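Local coordinates for periplasmic binding protein (Sulfurospirillum deleyianum, PDB 4PAG), which probably captures a solute in the periplasm for an ABC importer, as relatives do for iron-siderophore or vitamin B12 uptake, and holds a histidine in this crystal, at residues G72-N77 against E103-D108; N51-N56 against T269-S274; P80-I85 against L109-I114. One frame throughout, in Å; residues are numbered along the deposited sequence.

Interaction 1: G72-N77 against E103-D108; sequences GGWHGN and EKTAKD
Trp74 lays its indole against helix 99-112, meeting Lys104 and Thr105 on one turn and Asp108 on the next; the loop it comes from runs between helices 63-66 and 82-88 in a periplasmic binding protein fold. Three kinds of interaction are separable. The first is over the ring: Thr105 CA sits 4.0 Å from the centroid of the five-membered ring of Trp74, 19° off the normal, a CH-pi contact. Thr105 OG1 stands over the same face, 3.6 Å from Trp74 CG, while its hydrogen bond goes to Leu101 O within the helix. The second is apolar contact at the rim, where Lys104 CG approaches Trp74 CD1 at 3.7 Å and Asp108 CB lies 3.6 Å from Trp74 CZ2, both near the ring plane. Lys104 bends along its chain, and its NZ forms a salt bridge with Asp108 OD2 at 3.4 Å. That carboxylate oxygen therefore serves two partners, a charge and an indole N-H. The third kind is polar: Trp74 NE1 donates to Asp108 OD2 over 2.8 Å, with an N-H...O angle of 155°, reaching the oxygen on its anti side and 26° out of the carboxylate plane.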
ATOM      1  N   GLY A  72      11.190  -8.785  11.348  1.00 21.53           N
ATOM      2  CA  GLY A  72      10.552  -9.677  10.393  1.00 22.97           C
ATOM      3  C   GLY A  72       9.042  -9.561  10.435  1.00 22.31           C
ATOM      4  O   GLY A  72       8.491  -8.685  11.102  1.00 23.65           O
ATOM      5  N   GLY A  73       8.367 -10.447   9.723  1.00 20.17           N
ATOM      6  CA  GLY A  73       6.921 -10.392   9.620  1.00 19.99           C
ATOM      7  C   GLY A  73       6.365 -11.494   8.747  1.00 21.38           C
ATOM      8  O   GLY A  73       7.122 -12.277   8.153  1.00 22.70           O
ATOM      9  N   TRP A  74       5.035 -11.546   8.677  1.00 21.18           N
ATOM     10  CA  TRP A  74       4.322 -12.526   7.870  1.00 22.12           C
ATOM     11  C   TRP A  74       3.875 -11.852   6.584  1.00 23.34           C
ATOM     12  O   TRP A  74       2.814 -11.224   6.544  1.00 21.02           O
ATOM     13  CB  TRP A  74       3.097 -13.045   8.618  1.00 22.98           C
ATOM     14  CG  TRP A  74       3.382 -13.851   9.853  1.00 25.09           C
ATOM     15  CD1 TRP A  74       3.527 -15.205   9.928  1.00 24.55           C
ATOM     16  CD2 TRP A  74       3.508 -13.359  11.190  1.00 28.41           C
ATOM     17  NE1 TRP A  74       3.740 -15.589  11.235  1.00 24.68           N
ATOM     18  CE2 TRP A  74       3.735 -14.474  12.029  1.00 29.10           C
ATOM     19  CE3 TRP A  74       3.461 -12.087  11.762  1.00 33.39           C
ATOM     20  CZ2 TRP A  74       3.915 -14.351  13.413  1.00 34.76           C
ATOM     21  CZ3 TRP A  74       3.639 -11.964  13.140  1.00 39.22           C
ATOM     22  CH2 TRP A  74       3.863 -13.093  13.949  1.00 39.62           C
ATOM     23  N   HIS A  75       4.700 -11.965   5.547  1.00 23.33           N
ATOM     24  CA  HIS A  75       4.414 -11.378   4.234  1.00 22.75           C
ATOM     25  C   HIS A  75       5.466 -11.858   3.224  1.00 24.17           C
ATOM     26  O   HIS A  75       6.475 -12.464   3.600  1.00 23.25           O
ATOM     27  CB  HIS A  75       4.377  -9.840   4.303  1.00 21.06           C
ATOM     28  CG  HIS A  75       5.625  -9.244   4.855  1.00 23.15           C
ATOM     29  ND1 HIS A  75       6.517  -8.534   4.082  1.00 26.88           N
ATOM     30  CD2 HIS A  75       6.156  -9.293   6.099  1.00 23.96           C
ATOM     31  CE1 HIS A  75       7.535  -8.154   4.832  1.00 29.19           C
ATOM     32  NE2 HIS A  75       7.343  -8.608   6.059  1.00 27.68           N
ATOM     33  N   GLY A  76       5.224 -11.586   1.945  1.00 25.50           N
ATOM     34  CA  GLY A  76       6.065 -12.102   0.861  1.00 26.97           C
ATOM     35  C   GLY A  76       7.556 -11.864   1.050  1.00 32.58           C
ATOM     36  O   GLY A  76       7.984 -10.743   1.356  1.00 38.65           O
ATOM     37  N   ASN A  77       8.345 -12.926   0.877  1.00 32.80           N
ATOM     38  CA  ASN A  77       9.806 -12.855   0.977  1.00 36.70           C
ATOM     39  C   ASN A  77      10.304 -12.451   2.371  1.00 37.92           C
ATOM     40  O   ASN A  77      11.370 -11.838   2.510  1.00 37.97           O
ATOM     41  CB  ASN A  77      10.368 -11.906  -0.090  1.00 38.66           C
ATOM     42  CG  ASN A  77       9.942 -12.291  -1.491  1.00 41.67           C
ATOM     43  OD1 ASN A  77       9.161 -11.585  -2.132  1.00 46.34           O
ATOM     44  ND2 ASN A  77      10.442 -13.424  -1.969  1.00 43.07           N
ATOM     45  N   GLU A 103      -3.395 -18.495   7.907  1.00 24.32           N
ATOM     46  CA  GLU A 103      -3.066 -19.810   8.487  1.00 26.84           C
ATOM     47  C   GLU A 103      -1.749 -19.754   9.257  1.00 27.22           C
ATOM     48  O   GLU A 103      -1.707 -20.011  10.466  1.00 25.03           O
ATOM     49  CB  GLU A 103      -2.991 -20.898   7.400  1.00 30.96           C
ATOM     50  CG  GLU A 103      -2.750 -22.303   7.950  1.00 35.14           C
ATOM     51  CD  GLU A 103      -2.694 -23.391   6.880  1.00 40.54           C
ATOM     52  OE1 GLU A 103      -2.568 -23.078   5.678  1.00 37.97           O
ATOM     53  OE2 GLU A 103      -2.759 -24.581   7.247  1.00 46.54           O
ATOM     54  N   LYS A 104      -0.680 -19.405   8.546  1.00 27.72           N
ATOM     55  CA  LYS A 104       0.657 -19.324   9.129  1.00 29.49           C
ATOM     56  C   LYS A 104       0.705 -18.321  10.285  1.00 24.75           C
ATOM     57  O   LYS A 104       1.356 -18.572  11.310  1.00 23.92           O
ATOM     58  CB  LYS A 104       1.670 -18.951   8.041  1.00 32.49           C
ATOM     59  CG  LYS A 104       3.075 -18.626   8.531  1.00 40.08           C
ATOM     60  CD  LYS A 104       4.004 -19.828   8.488  1.00 46.75           C
ATOM     61  CE  LYS A 104       5.355 -19.536   9.138  1.00 52.31           C
ATOM     62  NZ  LYS A 104       5.950 -18.217   8.759  1.00 54.85           N
ATOM     63  N   THR A 105       0.026 -17.187  10.116  1.00 21.71           N
ATOM     64  CA  THR A 105      -0.014 -16.160  11.147  1.00 21.49           C
ATOM     65  C   THR A 105      -0.656 -16.725  12.420  1.00 22.27           C
ATOM     66  O   THR A 105      -0.112 -16.569  13.516  1.00 23.16           O
ATOM     67  CB  THR A 105      -0.795 -14.896  10.696  1.00 21.59           C
ATOM     68  OG1 THR A 105      -0.173 -14.309   9.540  1.00 21.19           O
ATOM     69  CG2 THR A 105      -0.818 -13.864  11.811  1.00 23.97           C
ATOM     70  N   ALA A 106      -1.794 -17.391  12.270  1.00 23.06           N
ATOM     71  CA  ALA A 106      -2.523 -17.946  13.427  1.00 25.33           C
ATOM     72  C   ALA A 106      -1.709 -19.011  14.159  1.00 26.81           C
ATOM     73  O   ALA A 106      -1.675 -19.028  15.395  1.00 28.72           O
ATOM     74  CB  ALA A 106      -3.870 -18.514  12.993  1.00 26.72           C
ATOM     75  N   LYS A 107      -1.070 -19.894  13.395  1.00 26.65           N
ATOM     76  CA  LYS A 107      -0.147 -20.897  13.945  1.00 30.69           C
ATOM     77  C   LYS A 107       0.931 -20.263  14.828  1.00 28.30           C
ATOM     78  O   LYS A 107       1.095 -20.638  15.990  1.00 28.81           O
ATOM     79  CB  LYS A 107       0.579 -21.653  12.826  1.00 34.88           C
ATOM     80  CG  LYS A 107      -0.243 -22.612  11.982  1.00 42.01           C
ATOM     81  CD  LYS A 107       0.699 -23.487  11.145  1.00 52.89           C
ATOM     82  CE  LYS A 107       0.188 -23.767   9.735  1.00 56.69           C
ATOM     83  NZ  LYS A 107      -1.013 -24.651   9.702  1.00 56.76           N
ATOM     84  N   ASP A 108       1.672 -19.316  14.261  1.00 28.61           N
ATOM     85  CA  ASP A 108       2.813 -18.710  14.952  1.00 30.01           C
ATOM     86  C   ASP A 108       2.406 -17.847  16.144  1.00 31.30           C
ATOM     87  O   ASP A 108       3.129 -17.782  17.144  1.00 28.76           O
ATOM     88  CB  ASP A 108       3.642 -17.854  13.986  1.00 29.65           C
ATOM     89  CG  ASP A 108       4.351 -18.675  12.928  1.00 31.14           C
ATOM     90  OD1 ASP A 108       4.368 -19.919  13.023  1.00 34.53           O
ATOM     91  OD2 ASP A 108       4.900 -18.064  11.987  1.00 29.28           O
TER

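Interaction 2: N51-N56 against T269-S274; sequences NKDNNN and TDRPPS
With CG anti to its carbonyl carbon (chi1 -56°) and the amide turned to chi2 -94°, Asn54 sends ND2 to Arg271 O, and a similar chi1 in Asp53 sets its carboxylate beside Arg271 CB. The Asn54 ND2 to Arg271 O bond measures 3.0 Å and lies in the carbonyl plane, although the acceptor is tilted 16° from the Asn54 amide. The amide's rotation is fixed from three directions: ND2 also donates to Asn51 OD1 at 3.0 Å, nearly straight, and Asn54 OD1 accepts from Asn267 N. Asn51 OD1 is in turn gripped by Asp53 N at 2.9 Å, which makes an Asx turn. Asp53 and Arg271 run side by side, with Asp53 CG 3.6 Å from Arg271 CB. Their charged ends stay apart: the guanidinium turns to Asp270, Glu185 and Glu177 instead. A water donates to both Asp53 OD2 and Arg271 O, giving this carbonyl a second donor. The peptide between Arg271 and Pro272 is cis, and Pro272 CD rests 3.7 Å from Asn54 OD1. Asn55, next along the loop, lines the pocket of the bound histidine. The contact thus joins the loop between helices 28-37 and 57-60 to the one between strand 258-260 and helix 277-288, with Phe32 of helix 28-37 touching both Asn54 and Pro272.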
ATOM      1  N   ASN A  51      14.318   0.556   1.123  1.00 19.19           N
ATOM      2  CA  ASN A  51      14.528  -0.634   0.325  1.00 19.76           C
ATOM      3  C   ASN A  51      14.196  -0.302  -1.125  1.00 18.25           C
ATOM      4  O   ASN A  51      14.023   0.868  -1.478  1.00 19.77           O
ATOM      5  CB  ASN A  51      13.703  -1.805   0.891  1.00 19.86           C
ATOM      6  CG  ASN A  51      12.214  -1.496   0.981  1.00 22.57           C
ATOM      7  OD1 ASN A  51      11.587  -1.098   0.001  1.00 18.54           O
ATOM      8  ND2 ASN A  51      11.636  -1.689   2.170  1.00 27.44           N
ATOM      9  N   LYS A  52      14.116  -1.314  -1.974  1.00 17.14           N
ATOM     10  CA  LYS A  52      13.897  -1.070  -3.402  1.00 20.95           C
ATOM     11  C   LYS A  52      12.555  -0.380  -3.705  1.00 19.20           C
ATOM     12  O   LYS A  52      12.444   0.384  -4.662  1.00 20.08           O
ATOM     13  CB  LYS A  52      13.997  -2.389  -4.172  1.00 22.89           C
ATOM     14  CG  LYS A  52      14.110  -2.214  -5.678  1.00 25.84           C
ATOM     15  CD  LYS A  52      14.570  -3.500  -6.337  1.00 28.50           C
ATOM     16  CE  LYS A  52      14.428  -3.419  -7.849  1.00 31.67           C
ATOM     17  NZ  LYS A  52      15.058  -4.572  -8.539  1.00 31.69           N
ATOM     18  N   ASP A  53      11.545  -0.648  -2.882  1.00 18.11           N
ATOM     19  CA  ASP A  53      10.175  -0.209  -3.157  1.00 18.05           C
ATOM     20  C   ASP A  53       9.751   1.005  -2.323  1.00 17.21           C
ATOM     21  O   ASP A  53       8.691   1.594  -2.560  1.00 14.77           O
ATOM     22  CB  ASP A  53       9.217  -1.377  -2.892  1.00 19.69           C
ATOM     23  CG  ASP A  53       9.532  -2.597  -3.744  1.00 23.23           C
ATOM     24  OD1 ASP A  53       9.574  -2.464  -4.987  1.00 28.65           O
ATOM     25  OD2 ASP A  53       9.737  -3.696  -3.182  1.00 30.35           O
ATOM     26  N   ASN A  54      10.571   1.354  -1.333  1.00 15.43           N
ATOM     27  CA  ASN A  54      10.260   2.419  -0.385  1.00 16.27           C
ATOM     28  C   ASN A  54      11.538   3.215  -0.123  1.00 17.46           C
ATOM     29  O   ASN A  54      12.521   2.660   0.381  1.00 18.48           O
ATOM     30  CB  ASN A  54       9.692   1.833   0.915  1.00 15.76           C
ATOM     31  CG  ASN A  54       8.471   0.954   0.680  1.00 15.06           C
ATOM     32  OD1 ASN A  54       7.335   1.415   0.758  1.00 14.36           O
ATOM     33  ND2 ASN A  54       8.702  -0.315   0.377  1.00 16.52           N
ATOM     34  N   ASN A  55      11.522   4.498  -0.489  1.00 17.60           N
ATOM     35  CA  ASN A  55      12.731   5.320  -0.594  1.00 19.76           C
ATOM     36  C   ASN A  55      12.646   6.615   0.199  1.00 16.88           C
ATOM     37  O   ASN A  55      11.566   7.118   0.469  1.00 15.40           O
ATOM     38  CB  ASN A  55      12.966   5.750  -2.063  1.00 22.76           C
ATOM     39  CG  ASN A  55      13.163   4.586  -3.009  1.00 25.56           C
ATOM     40  OD1 ASN A  55      13.411   3.443  -2.602  1.00 34.81           O
ATOM     41  ND2 ASN A  55      13.055   4.870  -4.290  1.00 27.56           N
ATOM     42  N   ASN A  56      13.810   7.190   0.491  1.00 19.88           N
ATOM     43  CA  ASN A  56      13.923   8.546   1.030  1.00 19.73           C
ATOM     44  C   ASN A  56      13.238   8.740   2.383  1.00 18.68           C
ATOM     45  O   ASN A  56      12.833   9.849   2.727  1.00 19.96           O
ATOM     46  CB  ASN A  56      13.390   9.579   0.022  1.00 19.99           C
ATOM     47  CG  ASN A  56      14.142   9.565  -1.296  1.00 23.94           C
ATOM     48  OD1 ASN A  56      13.549   9.409  -2.369  1.00 26.87           O
ATOM     49  ND2 ASN A  56      15.452   9.738  -1.227  1.00 24.72           N
ATOM     50  N   THR A 269       1.434   2.427  -4.345  1.00 13.35           N
ATOM     51  CA  THR A 269       0.472   1.414  -4.834  1.00 14.95           C
ATOM     52  C   THR A 269       0.663  -0.044  -4.393  1.00 13.80           C
ATOM     53  O   THR A 269      -0.307  -0.803  -4.403  1.00 15.26           O
ATOM     54  CB  THR A 269       0.332   1.448  -6.382  1.00 15.22           C
ATOM     55  OG1 THR A 269       1.475   0.845  -7.001  1.00 16.17           O
ATOM     56  CG2 THR A 269       0.183   2.871  -6.881  1.00 16.83           C
ATOM     57  N   ASP A 270       1.870  -0.439  -3.988  1.00 14.10           N
ATOM     58  CA  ASP A 270       2.182  -1.861  -3.782  1.00 14.33           C
ATOM     59  C   ASP A 270       3.551  -2.046  -3.098  1.00 14.74           C
ATOM     60  O   ASP A 270       4.356  -1.121  -3.066  1.00 15.34           O
ATOM     61  CB  ASP A 270       2.184  -2.552  -5.153  1.00 14.48           C
ATOM     62  CG  ASP A 270       2.153  -4.062  -5.068  1.00 14.70           C
ATOM     63  OD1 ASP A 270       1.785  -4.613  -4.007  1.00 15.88           O
ATOM     64  OD2 ASP A 270       2.483  -4.705  -6.090  1.00 15.10           O
ATOM     65  N   ARG A 271       3.805  -3.229  -2.535  1.00 13.02           N
ATOM     66  CA  ARG A 271       5.132  -3.580  -2.028  1.00 14.79           C
ATOM     67  C   ARG A 271       5.580  -2.610  -0.923  1.00 15.17           C
ATOM     68  O   ARG A 271       6.691  -2.091  -0.960  1.00 15.72           O
ATOM     69  CB  ARG A 271       6.169  -3.601  -3.178  1.00 15.85           C
ATOM     70  CG  ARG A 271       5.732  -4.332  -4.437  1.00 15.77           C
ATOM     71  CD  ARG A 271       5.431  -5.811  -4.205  1.00 17.21           C
ATOM     72  NE  ARG A 271       4.740  -6.400  -5.352  1.00 18.73           N
ATOM     73  CZ  ARG A 271       4.493  -7.702  -5.515  1.00 16.27           C
ATOM     74  NH1 ARG A 271       4.902  -8.599  -4.625  1.00 15.18           N
ATOM     75  NH2 ARG A 271       3.837  -8.115  -6.590  1.00 17.07           N
ATOM     76  N   PRO A 272       4.724  -2.391   0.090  1.00 13.72           N
ATOM     77  CA  PRO A 272       3.480  -3.082   0.391  1.00 14.46           C
ATOM     78  C   PRO A 272       2.190  -2.408  -0.090  1.00 13.73           C
ATOM     79  O   PRO A 272       2.159  -1.195  -0.306  1.00 11.57           O
ATOM     80  CB  PRO A 272       3.462  -3.048   1.913  1.00 15.72           C
ATOM     81  CG  PRO A 272       4.051  -1.702   2.221  1.00 16.62           C
ATOM     82  CD  PRO A 272       5.090  -1.453   1.166  1.00 15.33           C
ATOM     83  N   PRO A 273       1.110  -3.200  -0.201  1.00 14.91           N
ATOM     84  CA  PRO A 273      -0.231  -2.632  -0.177  1.00 16.43           C
ATOM     85  C   PRO A 273      -0.367  -1.864   1.134  1.00 17.47           C
ATOM     86  O   PRO A 273       0.084  -2.348   2.168  1.00 19.30           O
ATOM     87  CB  PRO A 273      -1.152  -3.855  -0.167  1.00 18.00           C
ATOM     88  CG  PRO A 273      -0.304  -5.022  -0.476  1.00 18.91           C
ATOM     89  CD  PRO A 273       1.105  -4.668  -0.144  1.00 16.38           C
ATOM     90  N   SER A 274      -0.919  -0.661   1.093  1.00 17.43           N
ATOM     91  CA  SER A 274      -1.074   0.131   2.308  1.00 16.87           C
ATOM     92  C   SER A 274      -2.065   1.272   2.115  1.00 16.23           C
ATOM     93  O   SER A 274      -2.559   1.520   1.008  1.00 13.19           O
ATOM     94  CB  SER A 274       0.272   0.715   2.753  1.00 16.40           C
ATOM     95  OG  SER A 274       0.608   1.871   1.991  1.00 15.11           O
TER
HETATM   96  O   HOH W   1       8.978  -3.879  -0.277  1.00 32.69           O

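Interaction 3: P80-I85 against L109-I114; sequences PNLEAI and LARISI
One face of the Arg111 guanidinium is covered by Leu82 CD1, which stands 3.3 Å above the plane toward its rim and comes within 3.4 Å of Arg111 NH1. The carboxylate of Glu83 approaches obliquely, its OE2 4.4 Å from Arg111 NH2, beyond salt-bridge range. Arg111 reaches this place because its CG is anti to the backbone N (chi1 -180°) and the chain stays extended to NE, so that it crosses the leucine at about a right angle. Beneath this layer the packing is mainly aliphatic. Ile112 CD1 meets Leu82 CB at 3.6 Å and also nears Leu82 O, while its CG1 lies 3.8 Å from Leu82 CD2; both residues are buried. The contact joins the first turn of helix 82-88 to the last turn of helix 99-112; between the two segments the CA atoms are nearest at Leu82 and Ile112, 6.8 Å apart. Asn81 is the N-cap of the former helix, its OD1 accepting from Ala84 N at 3.2 Å. Across these segments the contact is chiefly van der Waals: Leu82 is shared between an isoleucine and a guanidinium face, and the Glu83-Arg111 pair probably adds only a modest, solvent-screened attraction at the exposed rim.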
ATOM      1  N   PRO A  80       8.745 -14.134  10.331  1.00 29.84           N
ATOM      2  CA  PRO A  80       8.882 -13.404  11.599  1.00 29.46           C
ATOM      3  C   PRO A  80      10.035 -13.881  12.482  1.00 28.52           C
ATOM      4  O   PRO A  80      10.356 -15.066  12.491  1.00 33.68           O
ATOM      5  CB  PRO A  80       7.549 -13.680  12.301  1.00 28.46           C
ATOM      6  CG  PRO A  80       7.150 -15.012  11.779  1.00 32.87           C
ATOM      7  CD  PRO A  80       7.537 -14.980  10.331  1.00 35.43           C
ATOM      8  N   ASN A  81      10.640 -12.954  13.220  1.00 27.71           N
ATOM      9  CA  ASN A  81      11.589 -13.302  14.280  1.00 27.46           C
ATOM     10  C   ASN A  81      10.814 -13.524  15.582  1.00 26.81           C
ATOM     11  O   ASN A  81      10.699 -12.620  16.411  1.00 25.38           O
ATOM     12  CB  ASN A  81      12.635 -12.196  14.449  1.00 25.60           C
ATOM     13  CG  ASN A  81      13.783 -12.601  15.351  1.00 27.72           C
ATOM     14  OD1 ASN A  81      13.682 -13.541  16.144  1.00 30.65           O
ATOM     15  ND2 ASN A  81      14.885 -11.875  15.246  1.00 29.89           N
ATOM     16  N   LEU A  82      10.282 -14.731  15.743  1.00 25.86           N
ATOM     17  CA  LEU A  82       9.379 -15.048  16.858  1.00 28.38           C
ATOM     18  C   LEU A  82      10.010 -14.830  18.242  1.00 29.06           C
ATOM     19  O   LEU A  82       9.370 -14.271  19.140  1.00 25.46           O
ATOM     20  CB  LEU A  82       8.844 -16.481  16.710  1.00 30.19           C
ATOM     21  CG  LEU A  82       7.982 -16.737  15.457  1.00 31.19           C
ATOM     22  CD1 LEU A  82       7.477 -18.175  15.379  1.00 33.67           C
ATOM     23  CD2 LEU A  82       6.805 -15.778  15.389  1.00 31.99           C
ATOM     24  N   GLU A  83      11.267 -15.241  18.400  1.00 29.62           N
ATOM     25  CA  GLU A  83      11.966 -15.089  19.672  1.00 32.65           C
ATOM     26  C   GLU A  83      12.109 -13.613  20.040  1.00 29.02           C
ATOM     27  O   GLU A  83      11.887 -13.229  21.184  1.00 30.34           O
ATOM     28  CB  GLU A  83      13.357 -15.747  19.630  1.00 36.69           C
ATOM     29  CG  GLU A  83      13.360 -17.251  19.367  1.00 39.36           C
ATOM     30  CD  GLU A  83      13.404 -17.625  17.885  1.00 46.06           C
ATOM     31  OE1 GLU A  83      13.013 -16.801  17.021  1.00 50.28           O
ATOM     32  OE2 GLU A  83      13.826 -18.763  17.583  1.00 54.61           O
ATOM     33  N   ALA A  84      12.476 -12.792  19.059  1.00 30.42           N
ATOM     34  CA  ALA A  84      12.672 -11.358  19.273  1.00 30.15           C
ATOM     35  C   ALA A  84      11.350 -10.640  19.548  1.00 29.02           C
ATOM     36  O   ALA A  84      11.264  -9.781  20.427  1.00 27.74           O
ATOM     37  CB  ALA A  84      13.359 -10.741  18.065  1.00 29.90           C
ATOM     38  N   ILE A  85      10.320 -10.992  18.789  1.00 29.92           N
ATOM     39  CA  ILE A  85       8.993 -10.434  19.026  1.00 27.32           C
ATOM     40  C   ILE A  85       8.566 -10.757  20.455  1.00 28.90           C
ATOM     41  O   ILE A  85       8.190  -9.863  21.211  1.00 28.71           O
ATOM     42  CB  ILE A  85       7.962 -10.969  18.017  1.00 25.75           C
ATOM     43  CG1 ILE A  85       8.283 -10.429  16.618  1.00 25.63           C
ATOM     44  CG2 ILE A  85       6.554 -10.548  18.414  1.00 25.46           C
ATOM     45  CD1 ILE A  85       7.644 -11.216  15.492  1.00 28.90           C
ATOM     46  N   LEU A 109       1.274 -17.158  16.028  1.00 28.86           N
ATOM     47  CA  LEU A 109       0.764 -16.351  17.137  1.00 27.95           C
ATOM     48  C   LEU A 109       0.417 -17.217  18.345  1.00 29.23           C
ATOM     49  O   LEU A 109       0.609 -16.789  19.480  1.00 29.70           O
ATOM     50  CB  LEU A 109      -0.470 -15.553  16.721  1.00 27.64           C
ATOM     51  CG  LEU A 109      -0.274 -14.341  15.807  1.00 27.21           C
ATOM     52  CD1 LEU A 109      -1.650 -13.814  15.438  1.00 28.71           C
ATOM     53  CD2 LEU A 109       0.580 -13.248  16.430  1.00 27.65           C
ATOM     54  N   ALA A 110      -0.096 -18.422  18.100  1.00 30.79           N
ATOM     55  CA  ALA A 110      -0.389 -19.373  19.177  1.00 30.74           C
ATOM     56  C   ALA A 110       0.885 -19.704  19.949  1.00 33.00           C
ATOM     57  O   ALA A 110       0.902 -19.736  21.175  1.00 37.44           O
ATOM     58  CB  ALA A 110      -1.011 -20.642  18.617  1.00 28.92           C
ATOM     59  N   ARG A 111       1.955 -19.935  19.205  1.00 33.77           N
ATOM     60  CA  ARG A 111       3.261 -20.213  19.783  1.00 38.70           C
ATOM     61  C   ARG A 111       3.776 -19.055  20.639  1.00 38.05           C
ATOM     62  O   ARG A 111       4.313 -19.275  21.723  1.00 40.40           O
ATOM     63  CB  ARG A 111       4.230 -20.512  18.649  1.00 39.42           C
ATOM     64  CG  ARG A 111       5.642 -20.834  19.067  1.00 38.99           C
ATOM     65  CD  ARG A 111       6.423 -21.176  17.824  1.00 36.84           C
ATOM     66  NE  ARG A 111       7.853 -21.078  18.040  1.00 38.92           N
ATOM     67  CZ  ARG A 111       8.757 -21.198  17.075  1.00 43.80           C
ATOM     68  NH1 ARG A 111       8.376 -21.422  15.817  1.00 43.90           N
ATOM     69  NH2 ARG A 111      10.045 -21.092  17.369  1.00 45.29           N
ATOM     70  N   ILE A 112       3.588 -17.834  20.143  1.00 39.72           N
ATOM     71  CA  ILE A 112       4.043 -16.610  20.808  1.00 43.69           C
ATOM     72  C   ILE A 112       3.242 -16.287  22.064  1.00 38.62           C
ATOM     73  O   ILE A 112       3.812 -15.828  23.054  1.00 38.31           O
ATOM     74  CB  ILE A 112       3.971 -15.398  19.839  1.00 49.88           C
ATOM     75  CG1 ILE A 112       5.026 -15.530  18.739  1.00 56.64           C
ATOM     76  CG2 ILE A 112       4.157 -14.075  20.570  1.00 53.84           C
ATOM     77  CD1 ILE A 112       6.443 -15.702  19.246  1.00 58.78           C
ATOM     78  N   SER A 113       1.929 -16.494  22.010  1.00 33.97           N
ATOM     79  CA  SER A 113       1.045 -16.244  23.154  1.00 38.58           C
ATOM     80  C   SER A 113       1.056 -14.770  23.603  1.00 40.27           C
ATOM     81  O   SER A 113       1.142 -14.469  24.790  1.00 38.40           O
ATOM     82  CB  SER A 113       1.391 -17.207  24.311  1.00 43.42           C
ATOM     83  OG  SER A 113       0.764 -16.836  25.525  1.00 49.73           O
ATOM     84  N   ILE A 114       0.986 -13.866  22.626  1.00 37.79           N
ATOM     85  CA  ILE A 114       0.766 -12.432  22.857  1.00 35.56           C
ATOM     86  C   ILE A 114      -0.605 -12.111  22.255  1.00 28.05           C
ATOM     87  O   ILE A 114      -0.930 -12.637  21.196  1.00 25.61           O
ATOM     88  CB  ILE A 114       1.842 -11.568  22.150  1.00 36.68           C
ATOM     89  CG1 ILE A 114       3.236 -11.809  22.754  1.00 41.96           C
ATOM     90  CG2 ILE A 114       1.492 -10.079  22.218  1.00 34.48           C
ATOM     91  CD1 ILE A 114       3.507 -11.061  24.040  1.00 44.68           C
TER

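How the interactions relate
Interactions 1 and 3 are neighbours, their centres 10 Å apart, and both use helix 99-112: its middle meets the loop at 72-77 and its end meets helix 82-88. Along the chain their segments alternate, 72-77, 80-85, 103-108, 109-114, and they touch directly where Trp74 packs on Pro80 and Leu82, so together they form one continuous packed patch. Interaction 2 lies nearer the chain's centre, about 19 Å from the centre of interaction 1 and 25 Å from that of interaction 3, touching neither. Its segments, 51-56 and 269-274, enclose the other two in sequence. It therefore joins distant parts of the chain close to the histidine pocket, whereas the others lie farther out, their centres about 18 and 25 Å from the chain's centre, where helices 82-88 and 99-112 pack together.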